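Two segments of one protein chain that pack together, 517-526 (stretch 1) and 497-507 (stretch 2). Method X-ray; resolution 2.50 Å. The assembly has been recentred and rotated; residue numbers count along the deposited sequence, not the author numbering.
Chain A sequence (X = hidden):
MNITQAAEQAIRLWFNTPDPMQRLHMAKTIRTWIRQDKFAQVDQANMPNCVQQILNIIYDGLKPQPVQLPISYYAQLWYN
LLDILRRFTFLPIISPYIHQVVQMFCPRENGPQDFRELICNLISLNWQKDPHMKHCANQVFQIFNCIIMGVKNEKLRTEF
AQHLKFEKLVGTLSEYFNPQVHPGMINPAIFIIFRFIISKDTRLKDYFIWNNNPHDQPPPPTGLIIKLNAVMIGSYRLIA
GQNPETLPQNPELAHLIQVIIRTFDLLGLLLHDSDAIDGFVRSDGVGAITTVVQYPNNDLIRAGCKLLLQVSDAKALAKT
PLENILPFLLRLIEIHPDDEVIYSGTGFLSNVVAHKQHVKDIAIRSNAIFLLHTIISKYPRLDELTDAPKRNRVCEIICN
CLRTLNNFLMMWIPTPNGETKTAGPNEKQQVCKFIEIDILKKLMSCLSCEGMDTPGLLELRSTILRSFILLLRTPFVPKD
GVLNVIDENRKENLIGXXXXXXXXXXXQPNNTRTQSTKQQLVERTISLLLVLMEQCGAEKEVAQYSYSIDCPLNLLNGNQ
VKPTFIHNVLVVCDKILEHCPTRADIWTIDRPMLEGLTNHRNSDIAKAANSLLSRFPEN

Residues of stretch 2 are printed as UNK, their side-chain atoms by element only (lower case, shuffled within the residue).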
# COMPACT_ATOMS: atom_id res chain seq x y z
N THR A 517 1.32 -11.56 -17.93
CA THR A 517 0.46 -12.45 -17.16
C THR A 517 -0.38 -13.36 -18.05
O THR A 517 -0.67 -14.50 -17.69
CB THR A 517 -0.45 -11.66 -16.19
OG1 THR A 517 0.36 -10.81 -15.38
CG2 THR A 517 -1.19 -12.58 -15.27
N LYS A 518 -0.78 -12.84 -19.21
CA LYS A 518 -1.52 -13.62 -20.19
C LYS A 518 -0.64 -14.74 -20.74
O LYS A 518 -1.08 -15.89 -20.87
CB LYS A 518 -2.06 -12.72 -21.32
CG LYS A 518 -3.24 -11.86 -20.90
CD LYS A 518 -3.43 -10.64 -21.79
CE LYS A 518 -4.41 -10.92 -22.91
NZ LYS A 518 -4.73 -9.66 -23.65
N GLN A 519 0.61 -14.41 -21.04
CA GLN A 519 1.55 -15.42 -21.47
C GLN A 519 1.72 -16.51 -20.40
O GLN A 519 1.71 -17.69 -20.75
CB GLN A 519 2.88 -14.79 -21.88
CG GLN A 519 3.95 -15.79 -22.34
CD GLN A 519 3.51 -16.64 -23.52
OE1 GLN A 519 2.71 -16.21 -24.36
NE2 GLN A 519 4.05 -17.86 -23.60
N GLN A 520 1.84 -16.14 -19.13
CA GLN A 520 2.06 -17.15 -18.08
C GLN A 520 0.83 -18.04 -17.84
O GLN A 520 0.98 -19.19 -17.45
CB GLN A 520 2.63 -16.57 -16.77
CG GLN A 520 1.62 -15.93 -15.83
CD GLN A 520 2.17 -15.65 -14.41
OE1 GLN A 520 3.37 -15.83 -14.12
NE2 GLN A 520 1.28 -15.20 -13.51
N LEU A 521 -0.37 -17.52 -18.09
CA LEU A 521 -1.60 -18.29 -17.97
C LEU A 521 -1.67 -19.35 -19.06
O LEU A 521 -2.10 -20.48 -18.81
CB LEU A 521 -2.83 -17.38 -18.05
CG LEU A 521 -4.19 -18.03 -17.78
CD1 LEU A 521 -5.12 -17.06 -17.14
CD2 LEU A 521 -4.81 -18.60 -19.05
N VAL A 522 -1.26 -18.96 -20.26
CA VAL A 522 -1.24 -19.84 -21.41
C VAL A 522 -0.30 -21.01 -21.16
O VAL A 522 -0.68 -22.18 -21.36
CB VAL A 522 -0.83 -19.05 -22.68
CG1 VAL A 522 -0.45 -19.99 -23.81
CG2 VAL A 522 -1.98 -18.15 -23.11
N GLU A 523 0.91 -20.70 -20.68
CA GLU A 523 1.95 -21.70 -20.41
C GLU A 523 1.50 -22.66 -19.32
O GLU A 523 1.67 -23.88 -19.44
CB GLU A 523 3.26 -21.02 -20.00
CG GLU A 523 3.93 -20.23 -21.12
CD GLU A 523 5.21 -19.51 -20.68
OE1 GLU A 523 5.44 -18.37 -21.16
OE2 GLU A 523 5.98 -20.08 -19.85
N ARG A 524 0.91 -22.11 -18.27
CA ARG A 524 0.44 -22.91 -17.17
C ARG A 524 -0.69 -23.83 -17.59
O ARG A 524 -0.83 -24.92 -17.05
CB ARG A 524 0.06 -22.04 -15.96
CG ARG A 524 1.27 -21.52 -15.24
CD ARG A 524 0.93 -20.47 -14.22
NE ARG A 524 2.14 -20.02 -13.54
CZ ARG A 524 2.15 -19.20 -12.50
NH1 ARG A 524 1.00 -18.75 -12.01
NH2 ARG A 524 3.30 -18.85 -11.93
N THR A 525 -1.50 -23.39 -18.55
CA THR A 525 -2.56 -24.21 -19.09
C THR A 525 -1.95 -25.45 -19.77
O THR A 525 -2.30 -26.58 -19.46
CB THR A 525 -3.42 -23.43 -20.10
OG1 THR A 525 -4.05 -22.33 -19.43
CG2 THR A 525 -4.48 -24.32 -20.70
N ILE A 526 -1.02 -25.21 -20.70
CA ILE A 526 -0.37 -26.31 -21.42
C ILE A 526 0.26 -27.27 -20.39
O ILE A 526 0.15 -28.49 -20.48
CB ILE A 526 0.68 -25.78 -22.43
CG1 ILE A 526 0.04 -24.85 -23.47
CG2 ILE A 526 1.43 -26.92 -23.12
CD1 ILE A 526 -1.28 -25.34 -24.04
N UNK A 497 -13.30 -26.39 -17.19
CA UNK A 497 -12.95 -25.12 -16.57
C UNK A 497 -11.59 -24.55 -16.98
O UNK A 497 -11.48 -23.34 -17.20
c UNK A 497 -14.51 -25.49 -14.62
c UNK A 497 -16.62 -25.06 -14.15
c UNK A 497 -13.11 -25.20 -15.05
n UNK A 497 -16.43 -26.36 -13.98
c UNK A 497 -15.12 -26.65 -14.27
n UNK A 497 -15.48 -24.52 -14.54
N UNK A 498 -10.57 -25.40 -17.10
CA UNK A 498 -9.27 -24.95 -17.59
C UNK A 498 -9.47 -24.35 -18.98
O UNK A 498 -8.95 -23.27 -19.29
c UNK A 498 -7.58 -26.26 -15.28
c UNK A 498 -8.23 -26.10 -17.75
c UNK A 498 -6.91 -25.60 -18.29
c UNK A 498 -8.06 -26.96 -16.48
N UNK A 499 -10.24 -25.07 -19.82
CA UNK A 499 -10.48 -24.67 -21.21
C UNK A 499 -11.26 -23.36 -21.31
O UNK A 499 -11.03 -22.58 -22.22
s UNK A 499 -10.17 -27.27 -22.28
c UNK A 499 -11.20 -25.79 -21.98
N UNK A 500 -12.16 -23.11 -20.38
CA UNK A 500 -12.89 -21.85 -20.34
C UNK A 500 -11.97 -20.65 -20.03
O UNK A 500 -12.14 -19.58 -20.61
c UNK A 500 -14.02 -21.92 -19.35
N UNK A 501 -11.00 -20.84 -19.14
CA UNK A 501 -10.09 -19.76 -18.79
C UNK A 501 -9.17 -19.45 -19.95
O UNK A 501 -8.85 -18.29 -20.23
c UNK A 501 -9.29 -20.10 -17.56
N UNK A 502 -8.76 -20.50 -20.65
CA UNK A 502 -7.87 -20.39 -21.79
C UNK A 502 -8.53 -19.62 -22.94
O UNK A 502 -7.90 -18.75 -23.53
c UNK A 502 -5.10 -21.75 -23.14
c UNK A 502 -4.69 -22.19 -25.47
c UNK A 502 -6.93 -22.22 -24.62
c UNK A 502 -7.46 -21.80 -22.21
c UNK A 502 -6.48 -21.91 -23.34
c UNK A 502 -4.20 -21.88 -24.20
c UNK A 502 -6.04 -22.36 -25.68
o UNK A 502 -3.86 -22.34 -26.56
N UNK A 503 -9.80 -19.92 -23.22
CA UNK A 503 -10.60 -19.17 -24.19
C UNK A 503 -10.75 -17.72 -23.79
O UNK A 503 -10.54 -16.82 -24.59
c UNK A 503 -12.00 -19.79 -24.32
o UNK A 503 -11.95 -20.99 -25.07
N UNK A 504 -11.12 -17.50 -22.53
CA UNK A 504 -11.33 -16.16 -21.98
C UNK A 504 -10.14 -15.24 -22.18
O UNK A 504 -10.30 -14.08 -22.56
c UNK A 504 -10.68 -14.40 -18.96
c UNK A 504 -11.17 -13.17 -18.47
c UNK A 504 -12.76 -14.10 -19.73
c UNK A 504 -9.16 -12.76 -17.29
c UNK A 504 -11.66 -16.28 -20.50
c UNK A 504 -11.71 -14.97 -19.77
c UNK A 504 -8.64 -13.99 -17.77
c UNK A 504 -9.39 -14.81 -18.60
c UNK A 504 -10.42 -12.34 -17.63
n UNK A 504 -12.44 -13.01 -18.95
N UNK A 505 -8.94 -15.77 -21.95
CA UNK A 505 -7.73 -14.97 -22.03
C UNK A 505 -7.50 -14.42 -23.45
O UNK A 505 -6.98 -13.31 -23.63
c UNK A 505 -5.81 -16.60 -22.50
c UNK A 505 -5.50 -14.76 -20.88
c UNK A 505 -6.49 -15.73 -21.45
N UNK A 506 -7.91 -15.18 -24.46
CA UNK A 506 -7.74 -14.72 -25.84
C UNK A 506 -8.73 -13.62 -26.25
O UNK A 506 -8.47 -12.88 -27.18
c UNK A 506 -7.73 -15.89 -26.81
c UNK A 506 -6.42 -17.89 -26.02
c UNK A 506 -6.46 -16.69 -26.74
c UNK A 506 -5.25 -18.62 -25.93
c UNK A 506 -4.13 -16.95 -27.26
c UNK A 506 -4.10 -18.15 -26.55
c UNK A 506 -5.30 -16.23 -27.35
N UNK A 507 -9.84 -13.52 -25.53
CA UNK A 507 -10.85 -12.50 -25.78
C UNK A 507 -10.56 -11.22 -25.00
O UNK A 507 -11.23 -10.21 -25.19
n UNK A 507 -14.95 -16.76 -23.39
n UNK A 507 -14.93 -14.46 -23.41
c UNK A 507 -12.24 -13.03 -25.43
c UNK A 507 -14.77 -15.62 -24.04
n UNK A 507 -14.42 -15.65 -25.33
c UNK A 507 -12.71 -14.15 -26.35
c UNK A 507 -14.19 -14.46 -26.16

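Position 497 carries one carbon and then a five-membered ring of three carbons and two nitrogens, the imidazole of a histidine. The side chain of H497 is out of reach of stretch 1; both ring nitrogens are hydrogen-bonded elsewhere in the structure, which suits a polar ring in a buried place.

Position 498 has four side-chain carbons, forked at the first, with one arm two carbons long: isoleucine. Its CA-to-CB bond points toward stretch 1, and CG2 of I498 lies 3.7 Å from CG2 of T525, a methyl-to-methyl contact that suits a branched aliphatic side chain.

At 499 a single carbon bears a sulfur, so the residue is cysteine. C499 points away from stretch 1 and is buried, where a small, weakly polar side chain is readily accommodated.

Positions 500 and 501 each have one side-chain carbon, and both are alanine, but they face differently. A500 is out of reach of the partner. A501 points toward it; the side chain is a single methyl, and the contact here is with the backbone: CD2 of L521 lies 4.2 Å from O of A501.

Position 502 shows one carbon, then a six-carbon ring bearing an oxygen: tyrosine. Its CA-to-CB bond points sideways, yet the ring reaches the partner, bringing CD1 of Y502 to 3.6 Å from CG2 of T525 and CE1 of Y502 to 4.2 Å from CG1 of V522. Both methyls approach the ring obliquely. A large ring suits this place because it can touch both residues.

At 503 one carbon and one oxygen make a serine, out of reach of stretch 1. OG of S503 gives a weak hydrogen bond to O of C499, 3.4 Å away, one turn back along its own helix.

Position 504 has one carbon followed by fused five- and six-membered rings holding eight carbons and one nitrogen, which is tryptophan. CZ3 of W504 stops 4.7 Å from CD1 of L521; the long aromatic side chain leaves sideways, yet is large enough for its end to come near the partner.

Position 505 has three carbons, two of them carried by the first: valine. V505 points toward stretch 1 and gives up 82 Å² to it, the largest share in this contact. Its CB lies 4.1 Å from CD2 of L521 and its CG1 4.2 Å from CG2 of V522, while CG2 of V505 is 3.7 Å from CG of K518. A compact branched side chain fits well among these three.

Position 506 has one carbon and a plain six-carbon ring, phenylalanine. F506 starts away from the partner, but its long apolar ring still meets a methyl at the margin of the contact, with CZ 4.0 Å from CG2 of V522.

Position 507 has three carbons, a nitrogen, and a carbon carrying two more nitrogens: arginine. R507 is exposed and points away, as suits a charged group.

The two helices run nearly antiparallel, at 152°, with axes 10.2 Å apart at closest approach. No hydrogen bond crosses between them; K518, L521, V522 and T525 meet I498, A501, Y502, V505 and F506 mainly through carbon atoms, burying 445 Å² in all.

Stretch 2, residues 497-507: HICAAYSWVFR
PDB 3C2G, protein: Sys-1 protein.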